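Local atomic coordinates of SusD homolog (Bacteroides thetaiotaomicron VPI-5482, PDB entry 3IV0), a protein that probably binds glycans at the outer membrane as a SusD-family protein, its exact ligand and function being unknown. Residues A[86-92]-A[461-467]; A[135-139]-A[162-166]. One frame throughout, in Å; residues are numbered along the deposited sequence.

Contact 1. Residues A[86-92]-A[461-467]; sequences GGLIMQW and WPIHRNA
M90 and H464 come together through one backbone bond, H464 N to M90 O at 3.0 Å, with an N-H...O angle of 174°. It is nearly straight at the hydrogen, although the donor stands above the carbonyl plane. Next to this bond the side chain of Q91 runs alongside that of H464, pointing the same way: CG of Q91 meets CB of H464 at 3.4 Å, and NE2 sits over the centre of the imidazole face, 3.3 Å above its plane, the amide and ring planes inclined at 42°. A weak bond from Q91 NE2 to the carbonyl of G87 helps to place the amide, while Q91 OE1 receives a weak, long bond from N466 ND2. On the apolar flank, I89 puts CG2 over the six-membered ring of W461, a CH-pi contact of 3.6 Å to the centroid. With CG anti to the carbonyl carbon (chi1 -65°) and the chain extended beyond it, M90, a selenomethionine, brings CG to the W461 ring edge and SE to P462 CB. The W92 indole rests against I463 CD1 and A467 CB, and one water links its NE1 to the carbonyl of A467.

Further out, H464 is held at both ring nitrogens: ND1 accepts from N466 N at 2.9 Å, capping the turn that leads into helix 466-470, and NE2 is hydrogen-bonded to D82. R51 adds a cation-pi contact to W461. The loop between helices 73-79 and 93-108 is thus tied to the C-terminal segment entering helix 466-470. The imidazole accepts a capping bond and carries the tilted Q91 amide over one face, and the D82 carboxylate probably polarises it. The carbonyl oxygen of P462, buried by the contact, has no hydrogen-bond partner, which is probably unfavourable.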
ATOM      1  N   GLY A  86      -2.224 -14.301 -11.897  1.00 12.23           N
ATOM      2  CA  GLY A  86      -1.462 -15.053 -10.894  1.00 13.39           C
ATOM      3  C   GLY A  86       0.017 -15.000 -11.098  1.00 13.34           C
ATOM      4  O   GLY A  86       0.733 -14.284 -10.390  1.00 12.87           O
ATOM      5  N   GLY A  87       0.514 -15.699 -12.116  1.00 13.71           N
ATOM      6  CA  GLY A  87       1.942 -15.803 -12.316  1.00 14.60           C
ATOM      7  C   GLY A  87       2.741 -14.535 -12.423  1.00 12.05           C
ATOM      8  O   GLY A  87       3.873 -14.461 -11.959  1.00 11.92           O
ATOM      9  N   LEU A  88       2.228 -13.547 -13.138  1.00 13.25           N
ATOM     10  CA  LEU A  88       2.955 -12.291 -13.223  1.00 12.46           C
ATOM     11  C   LEU A  88       3.138 -11.653 -11.871  1.00 13.34           C
ATOM     12  O   LEU A  88       4.139 -11.018 -11.616  1.00 14.42           O
ATOM     13  CB  LEU A  88       2.258 -11.279 -14.118  1.00 14.16           C
ATOM     14  CG  LEU A  88       2.314 -11.445 -15.615  1.00 16.62           C
ATOM     15  CD1 LEU A  88       1.576 -10.270 -16.308  1.00 15.63           C
ATOM     16  CD2 LEU A  88       3.743 -11.557 -16.086  1.00 13.60           C
ATOM     17  N   ILE A  89       2.133 -11.763 -11.017  1.00 12.83           N
ATOM     18  CA  ILE A  89       2.197 -11.145  -9.706  1.00 12.51           C
ATOM     19  C   ILE A  89       3.274 -11.852  -8.861  1.00 13.34           C
ATOM     20  O   ILE A  89       3.848 -11.285  -7.957  1.00 12.61           O
ATOM     21  CB  ILE A  89       0.803 -11.212  -9.043  1.00 12.16           C
ATOM     22  CG1 ILE A  89      -0.271 -10.526  -9.895  1.00 14.34           C
ATOM     23  CG2 ILE A  89       0.861 -10.562  -7.656  1.00 15.54           C
ATOM     24  CD1 ILE A  89      -1.687 -10.786  -9.414  1.00 14.93           C
HETATM   25  N   MSE A  90       3.575 -13.093  -9.232  1.00 11.06           N
HETATM   26  CA  MSE A  90       4.589 -13.886  -8.549  1.00 12.89           C
HETATM   27  C   MSE A  90       6.007 -13.650  -9.037  1.00 11.67           C
HETATM   28  O   MSE A  90       6.925 -14.350  -8.652  1.00 11.75           O
HETATM   29  CB  MSE A  90       4.269 -15.359  -8.717  1.00 11.84           C
HETATM   30  CG  MSE A  90       2.980 -15.745  -8.050  1.00 12.67           C
HETATM   31 SE   MSE A  90       2.225 -17.453  -8.599  0.75 13.90          SE
HETATM   32  CE  MSE A  90       0.447 -17.194  -7.780  1.00 17.42           C
ATOM     33  N   GLN A  91       6.151 -12.656  -9.915  1.00 10.92           N
ATOM     34  CA  GLN A  91       7.431 -12.254 -10.475  1.00 11.08           C
ATOM     35  C   GLN A  91       7.854 -10.903  -9.985  1.00 11.27           C
ATOM     36  O   GLN A  91       7.156  -9.907 -10.181  1.00 11.94           O
ATOM     37  CB  GLN A  91       7.361 -12.258 -12.005  1.00 11.77           C
ATOM     38  CG  GLN A  91       7.165 -13.663 -12.552  1.00 13.82           C
ATOM     39  CD  GLN A  91       6.814 -13.708 -14.005  1.00 17.23           C
ATOM     40  OE1 GLN A  91       7.444 -13.040 -14.831  1.00 22.70           O
ATOM     41  NE2 GLN A  91       5.798 -14.461 -14.337  1.00 14.12           N
ATOM     42  N   TRP A  92       9.011 -10.855  -9.352  1.00 11.70           N
ATOM     43  CA  TRP A  92       9.542  -9.606  -8.825  1.00 11.47           C
ATOM     44  C   TRP A  92      10.351  -8.799  -9.826  1.00 11.76           C
ATOM     45  O   TRP A  92      10.905  -7.749  -9.496  1.00 11.77           O
ATOM     46  CB  TRP A  92      10.318  -9.850  -7.512  1.00 10.46           C
ATOM     47  CG  TRP A  92      11.404 -10.858  -7.581  1.00 10.65           C
ATOM     48  CD1 TRP A  92      12.230 -11.120  -8.651  1.00 12.20           C
ATOM     49  CD2 TRP A  92      11.756 -11.768  -6.560  1.00 11.03           C
ATOM     50  NE1 TRP A  92      13.099 -12.112  -8.314  1.00 12.85           N
ATOM     51  CE2 TRP A  92      12.843 -12.540  -7.040  1.00 12.03           C
ATOM     52  CE3 TRP A  92      11.292 -11.988  -5.257  1.00 11.26           C
ATOM     53  CZ2 TRP A  92      13.421 -13.540  -6.289  1.00 12.88           C
ATOM     54  CZ3 TRP A  92      11.882 -12.994  -4.495  1.00 11.70           C
ATOM     55  CH2 TRP A  92      12.939 -13.752  -5.022  1.00 12.77           C
ATOM     56  N   TRP A 461       3.658 -14.908  -1.197  1.00 11.07           N
ATOM     57  CA  TRP A 461       3.342 -15.371  -2.538  1.00 10.82           C
ATOM     58  C   TRP A 461       4.325 -16.445  -2.987  1.00 10.26           C
ATOM     59  O   TRP A 461       5.476 -16.380  -2.655  1.00 11.35           O
ATOM     60  CB  TRP A 461       3.400 -14.183  -3.534  1.00 10.88           C
ATOM     61  CG  TRP A 461       2.223 -13.297  -3.461  1.00  9.66           C
ATOM     62  CD1 TRP A 461       1.918 -12.428  -2.465  1.00 10.72           C
ATOM     63  CD2 TRP A 461       1.118 -13.236  -4.390  1.00 10.94           C
ATOM     64  NE1 TRP A 461       0.738 -11.797  -2.731  1.00 11.09           N
ATOM     65  CE2 TRP A 461       0.219 -12.277  -3.906  1.00 11.55           C
ATOM     66  CE3 TRP A 461       0.842 -13.867  -5.616  1.00 11.87           C
ATOM     67  CZ2 TRP A 461      -0.966 -11.972  -4.559  1.00 11.79           C
ATOM     68  CZ3 TRP A 461      -0.310 -13.576  -6.258  1.00 13.27           C
ATOM     69  CH2 TRP A 461      -1.214 -12.642  -5.735  1.00 11.63           C
ATOM     70  N   PRO A 462       3.849 -17.403  -3.811  1.00 11.00           N
ATOM     71  CA  PRO A 462       4.794 -18.241  -4.505  1.00 12.19           C
ATOM     72  C   PRO A 462       5.737 -17.399  -5.343  1.00 11.23           C
ATOM     73  O   PRO A 462       5.314 -16.367  -5.851  1.00 12.55           O
ATOM     74  CB  PRO A 462       3.907 -19.112  -5.411  1.00 13.94           C
ATOM     75  CG  PRO A 462       2.519 -19.047  -4.789  1.00 13.57           C
ATOM     76  CD  PRO A 462       2.459 -17.684  -4.189  1.00 12.96           C
ATOM     77  N   ILE A 463       6.962 -17.863  -5.490  1.00 11.79           N
ATOM     78  CA  ILE A 463       7.943 -17.249  -6.388  1.00 13.89           C
ATOM     79  C   ILE A 463       7.882 -17.998  -7.720  1.00 13.86           C
ATOM     80  O   ILE A 463       8.088 -19.210  -7.758  1.00 15.06           O
ATOM     81  CB  ILE A 463       9.326 -17.308  -5.780  1.00 14.10           C
ATOM     82  CG1 ILE A 463       9.392 -16.354  -4.577  1.00 14.94           C
ATOM     83  CG2 ILE A 463      10.426 -16.921  -6.819  1.00 13.44           C
ATOM     84  CD1 ILE A 463      10.628 -16.535  -3.695  1.00 15.29           C
ATOM     85  N   HIS A 464       7.590 -17.273  -8.797  1.00 14.07           N
ATOM     86  CA  HIS A 464       7.518 -17.867 -10.132  1.00 13.59           C
ATOM     87  C   HIS A 464       8.868 -18.399 -10.584  1.00 15.18           C
ATOM     88  O   HIS A 464       9.912 -17.849 -10.288  1.00 15.00           O
ATOM     89  CB  HIS A 464       7.030 -16.778 -11.084  1.00 14.56           C
ATOM     90  CG  HIS A 464       6.595 -17.276 -12.428  1.00 14.34           C
ATOM     91  ND1 HIS A 464       7.481 -17.530 -13.456  1.00 18.14           N
ATOM     92  CD2 HIS A 464       5.364 -17.572 -12.897  1.00 16.01           C
ATOM     93  CE1 HIS A 464       6.796 -17.941 -14.512  1.00 20.79           C
ATOM     94  NE2 HIS A 464       5.510 -17.972 -14.203  1.00 17.27           N
ATOM     95  N   ARG A 465       8.831 -19.484 -11.346  1.00 18.69           N
ATOM     96  CA  ARG A 465      10.072 -20.084 -11.867  1.00 21.06           C
ATOM     97  C   ARG A 465      10.933 -19.114 -12.669  1.00 17.42           C
ATOM     98  O   ARG A 465      12.142 -19.267 -12.724  1.00 18.56           O
ATOM     99  CB  ARG A 465       9.733 -21.310 -12.704  1.00 25.42           C
ATOM    100  CG  ARG A 465       8.889 -20.986 -13.909  1.00 29.82           C
ATOM    101  N   ASN A 466      10.350 -18.102 -13.298  1.00 17.56           N
ATOM    102  CA  ASN A 466      11.151 -17.147 -14.035  1.00 17.53           C
ATOM    103  C   ASN A 466      12.214 -16.494 -13.158  1.00 18.50           C
ATOM    104  O   ASN A 466      13.293 -16.100 -13.622  1.00 17.95           O
ATOM    105  CB  ASN A 466      10.280 -16.066 -14.700  1.00 20.19           C
ATOM    106  CG  ASN A 466       9.367 -16.628 -15.824  1.00 27.16           C
ATOM    107  OD1 ASN A 466       9.456 -17.808 -16.215  1.00 28.95           O
ATOM    108  ND2 ASN A 466       8.450 -15.788 -16.300  1.00 25.86           N
ATOM    109  N   ALA A 467      11.949 -16.404 -11.856  1.00 16.56           N
ATOM    110  CA  ALA A 467      12.926 -15.827 -10.952  1.00 15.39           C
ATOM    111  C   ALA A 467      14.159 -16.689 -10.831  1.00 16.78           C
ATOM    112  O   ALA A 467      15.245 -16.175 -10.602  1.00 16.80           O
ATOM    113  CB  ALA A 467      12.292 -15.579  -9.565  1.00 16.97           C
TER
HETATM  114  O   HOH W   1      15.259 -13.392  -9.911  1.00 16.06           O

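Contact 2. Residues A[135-139]-A[162-166]; sequences YFFIV and MVIVL
The F136 ring meets L166 at its edge, where CD2 of the leucine lies in the ring plane, 3.8 Å from CD1 of F136. W215 of helix 202-219 makes an edge-to-face contact with the same phenyl. The second flat group, the Y135 ring, approaches V165 obliquely: CG1 of the valine lies 4.0 Å from CD1 of Y135, the two side chains crossing at about a right angle. Y147 also meets the Y135 ring, with the planes at about 45°, and the hydroxyl is hydrogen-bonded to the carbonyl of Y148.

One turn on from Y135, V139 divides its two methyls among three partners. V139 CG1, anti to the backbone N (chi1 165°), meets M162 CE at 3.7 Å and L166 CD2 at 4.0 Å. V139 CG2 touches V165 CG1, also at 3.7 Å, the two valine side chains running past one another in opposing senses. M162, a selenomethionine, bends at chi3 (-68°), which turns its terminal methyl back to V139. Trimming V139 to an alanine would probably open a gap between the helices and leave the M162 methyl and V165 CG1 without their shared neighbour.

The short axes run nearly antiparallel, 158° between their directions, and are 10.3 Å apart at closest approach, a spacing that leaves room for the branched side chains between them. Helix 117-142 is thereby joined to the short helix 162-167. All the contacts across the pair are apolar, and the six residues that touch are buried. Cohesion therefore comes from dispersion and the exclusion of water; the Y135 hydroxyl and the M162 backbone N have their partners, Y148 and D144, outside the two segments.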
ATOM      1  N   TYR A 135      11.797  -2.436  -2.395  1.00  8.73           N
ATOM      2  CA  TYR A 135      12.228  -3.524  -1.534  1.00  7.74           C
ATOM      3  C   TYR A 135      11.154  -3.845  -0.501  1.00  9.59           C
ATOM      4  O   TYR A 135      10.863  -5.020  -0.227  1.00  8.73           O
ATOM      5  CB  TYR A 135      13.556  -3.203  -0.809  1.00  8.79           C
ATOM      6  CG  TYR A 135      14.764  -3.609  -1.640  1.00  9.33           C
ATOM      7  CD1 TYR A 135      14.953  -4.922  -1.991  1.00 10.61           C
ATOM      8  CD2 TYR A 135      15.694  -2.684  -2.045  1.00  9.83           C
ATOM      9  CE1 TYR A 135      16.041  -5.315  -2.751  1.00 10.79           C
ATOM     10  CE2 TYR A 135      16.787  -3.067  -2.813  1.00 11.13           C
ATOM     11  CZ  TYR A 135      16.928  -4.372  -3.173  1.00 10.56           C
ATOM     12  OH  TYR A 135      18.017  -4.802  -3.948  1.00 11.53           O
ATOM     13  N   PHE A 136      10.559  -2.832   0.113  1.00  8.08           N
ATOM     14  CA  PHE A 136       9.489  -3.071   1.078  1.00  9.30           C
ATOM     15  C   PHE A 136       8.341  -3.815   0.451  1.00  8.48           C
ATOM     16  O   PHE A 136       7.855  -4.790   1.040  1.00  8.88           O
ATOM     17  CB  PHE A 136       9.009  -1.777   1.681  1.00  9.24           C
ATOM     18  CG  PHE A 136       7.870  -1.936   2.656  1.00  8.64           C
ATOM     19  CD1 PHE A 136       8.033  -2.678   3.812  1.00  9.67           C
ATOM     20  CD2 PHE A 136       6.676  -1.293   2.448  1.00 10.14           C
ATOM     21  CE1 PHE A 136       6.999  -2.780   4.743  1.00 10.62           C
ATOM     22  CE2 PHE A 136       5.615  -1.418   3.384  1.00  9.29           C
ATOM     23  CZ  PHE A 136       5.811  -2.175   4.522  1.00 10.08           C
ATOM     24  N   PHE A 137       7.903  -3.407  -0.729  1.00  8.22           N
ATOM     25  CA  PHE A 137       6.780  -4.084  -1.367  1.00  8.62           C
ATOM     26  C   PHE A 137       7.092  -5.535  -1.678  1.00  8.68           C
ATOM     27  O   PHE A 137       6.215  -6.429  -1.546  1.00  9.29           O
ATOM     28  CB  PHE A 137       6.377  -3.338  -2.650  1.00  8.39           C
ATOM     29  CG  PHE A 137       5.283  -2.318  -2.438  1.00  9.19           C
ATOM     30  CD1 PHE A 137       5.338  -1.408  -1.409  1.00 10.15           C
ATOM     31  CD2 PHE A 137       4.195  -2.290  -3.285  1.00 10.95           C
ATOM     32  CE1 PHE A 137       4.313  -0.505  -1.225  1.00 11.68           C
ATOM     33  CE2 PHE A 137       3.164  -1.390  -3.101  1.00 10.48           C
ATOM     34  CZ  PHE A 137       3.242  -0.489  -2.066  1.00 10.13           C
ATOM     35  N   ILE A 138       8.308  -5.846  -2.115  1.00  9.02           N
ATOM     36  CA  ILE A 138       8.614  -7.234  -2.419  1.00  9.98           C
ATOM     37  C   ILE A 138       8.874  -8.076  -1.166  1.00  8.27           C
ATOM     38  O   ILE A 138       8.604  -9.274  -1.162  1.00  9.48           O
ATOM     39  CB  ILE A 138       9.724  -7.410  -3.477  1.00  8.75           C
ATOM     40  CG1 ILE A 138      11.067  -6.796  -3.098  1.00  9.40           C
ATOM     41  CG2 ILE A 138       9.220  -6.892  -4.821  1.00 10.33           C
ATOM     42  CD1 ILE A 138      12.222  -7.145  -4.076  1.00 10.45           C
ATOM     43  N   VAL A 139       9.383  -7.478  -0.097  1.00  8.43           N
ATOM     44  CA  VAL A 139       9.479  -8.215   1.171  1.00  8.66           C
ATOM     45  C   VAL A 139       8.080  -8.579   1.644  1.00  9.06           C
ATOM     46  O   VAL A 139       7.814  -9.730   2.077  1.00  9.25           O
ATOM     47  CB  VAL A 139      10.212  -7.406   2.242  1.00  8.17           C
ATOM     48  CG1 VAL A 139       9.976  -8.027   3.627  1.00 10.08           C
ATOM     49  CG2 VAL A 139      11.726  -7.380   1.913  1.00 11.31           C
HETATM   50  N   MSE A 162      14.812 -11.201   5.235  1.00 10.44           N
HETATM   51  CA  MSE A 162      13.905 -10.063   5.134  1.00 10.12           C
HETATM   52  C   MSE A 162      14.121  -9.064   6.256  1.00 10.15           C
HETATM   53  O   MSE A 162      13.936  -7.884   6.031  1.00 10.07           O
HETATM   54  CB  MSE A 162      12.426 -10.534   5.114  1.00 10.69           C
HETATM   55  CG  MSE A 162      11.982 -11.357   6.319  1.00  8.64           C
HETATM   56 SE   MSE A 162      10.177 -11.864   6.331  0.75 11.30          SE
HETATM   57  CE  MSE A 162       9.375 -10.144   6.555  1.00 12.41           C
ATOM     58  N   VAL A 163      14.518  -9.524   7.443  1.00 10.32           N
ATOM     59  CA  VAL A 163      14.816  -8.581   8.525  1.00 10.15           C
ATOM     60  C   VAL A 163      15.981  -7.679   8.167  1.00 10.90           C
ATOM     61  O   VAL A 163      15.936  -6.499   8.386  1.00 10.34           O
ATOM     62  CB  VAL A 163      15.080  -9.345   9.837  1.00 10.42           C
ATOM     63  CG1 VAL A 163      15.634  -8.455  10.904  1.00 11.53           C
ATOM     64  CG2 VAL A 163      13.789 -10.022  10.309  1.00 13.46           C
ATOM     65  N   ILE A 164      17.009  -8.247   7.539  1.00 11.59           N
ATOM     66  CA  ILE A 164      18.142  -7.453   7.084  1.00 10.57           C
ATOM     67  C   ILE A 164      17.751  -6.458   6.020  1.00 10.02           C
ATOM     68  O   ILE A 164      18.164  -5.294   6.050  1.00 10.80           O
ATOM     69  CB  ILE A 164      19.305  -8.333   6.567  1.00 11.60           C
ATOM     70  CG1 ILE A 164      19.854  -9.172   7.712  1.00 13.06           C
ATOM     71  CG2 ILE A 164      20.376  -7.449   5.947  1.00 11.90           C
ATOM     72  CD1 ILE A 164      20.953 -10.202   7.266  1.00 14.71           C
ATOM     73  N   VAL A 165      16.938  -6.909   5.052  1.00 10.41           N
ATOM     74  CA  VAL A 165      16.485  -6.010   3.994  1.00 10.02           C
ATOM     75  C   VAL A 165      15.751  -4.825   4.622  1.00 10.31           C
ATOM     76  O   VAL A 165      16.016  -3.685   4.304  1.00  9.98           O
ATOM     77  CB  VAL A 165      15.582  -6.752   2.974  1.00 11.15           C
ATOM     78  CG1 VAL A 165      15.065  -5.796   1.904  1.00 11.90           C
ATOM     79  CG2 VAL A 165      16.384  -7.873   2.297  1.00 10.74           C
ATOM     80  N   LEU A 166      14.805  -5.114   5.500  1.00  9.87           N
ATOM     81  CA  LEU A 166      14.006  -4.042   6.110  1.00 10.46           C
ATOM     82  C   LEU A 166      14.871  -3.086   6.924  1.00  8.74           C
ATOM     83  O   LEU A 166      14.736  -1.866   6.830  1.00  9.98           O
ATOM     84  CB  LEU A 166      12.902  -4.643   6.965  1.00 10.49           C
ATOM     85  CG  LEU A 166      11.837  -5.441   6.220  1.00 10.20           C
ATOM     86  CD1 LEU A 166      10.959  -6.205   7.208  1.00 13.43           C
ATOM     87  CD2 LEU A 166      10.967  -4.510   5.368  1.00 14.83           C
TER

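Both contacts are buried and both bear on helix 117-142, but they differ in kind. Contact 1 joins two mainly loop segments 369 residues apart in sequence, bringing the region before helix 93-108 against the C-terminal part of the chain; with little regular structure, it mixes hydrogen bonds, a water and aromatic packing, and has an exposed residue at its margin. Contact 2, between helical segments only 23 residues apart, is wholly apolar and buries less surface, 264 against 585 Å². Its centre is also nearer the centre of the molecule. The centres lie about 17 Å apart, yet W92 CB of contact 1 packs on I138 CG2 of helix 117-142 at 4.1 Å.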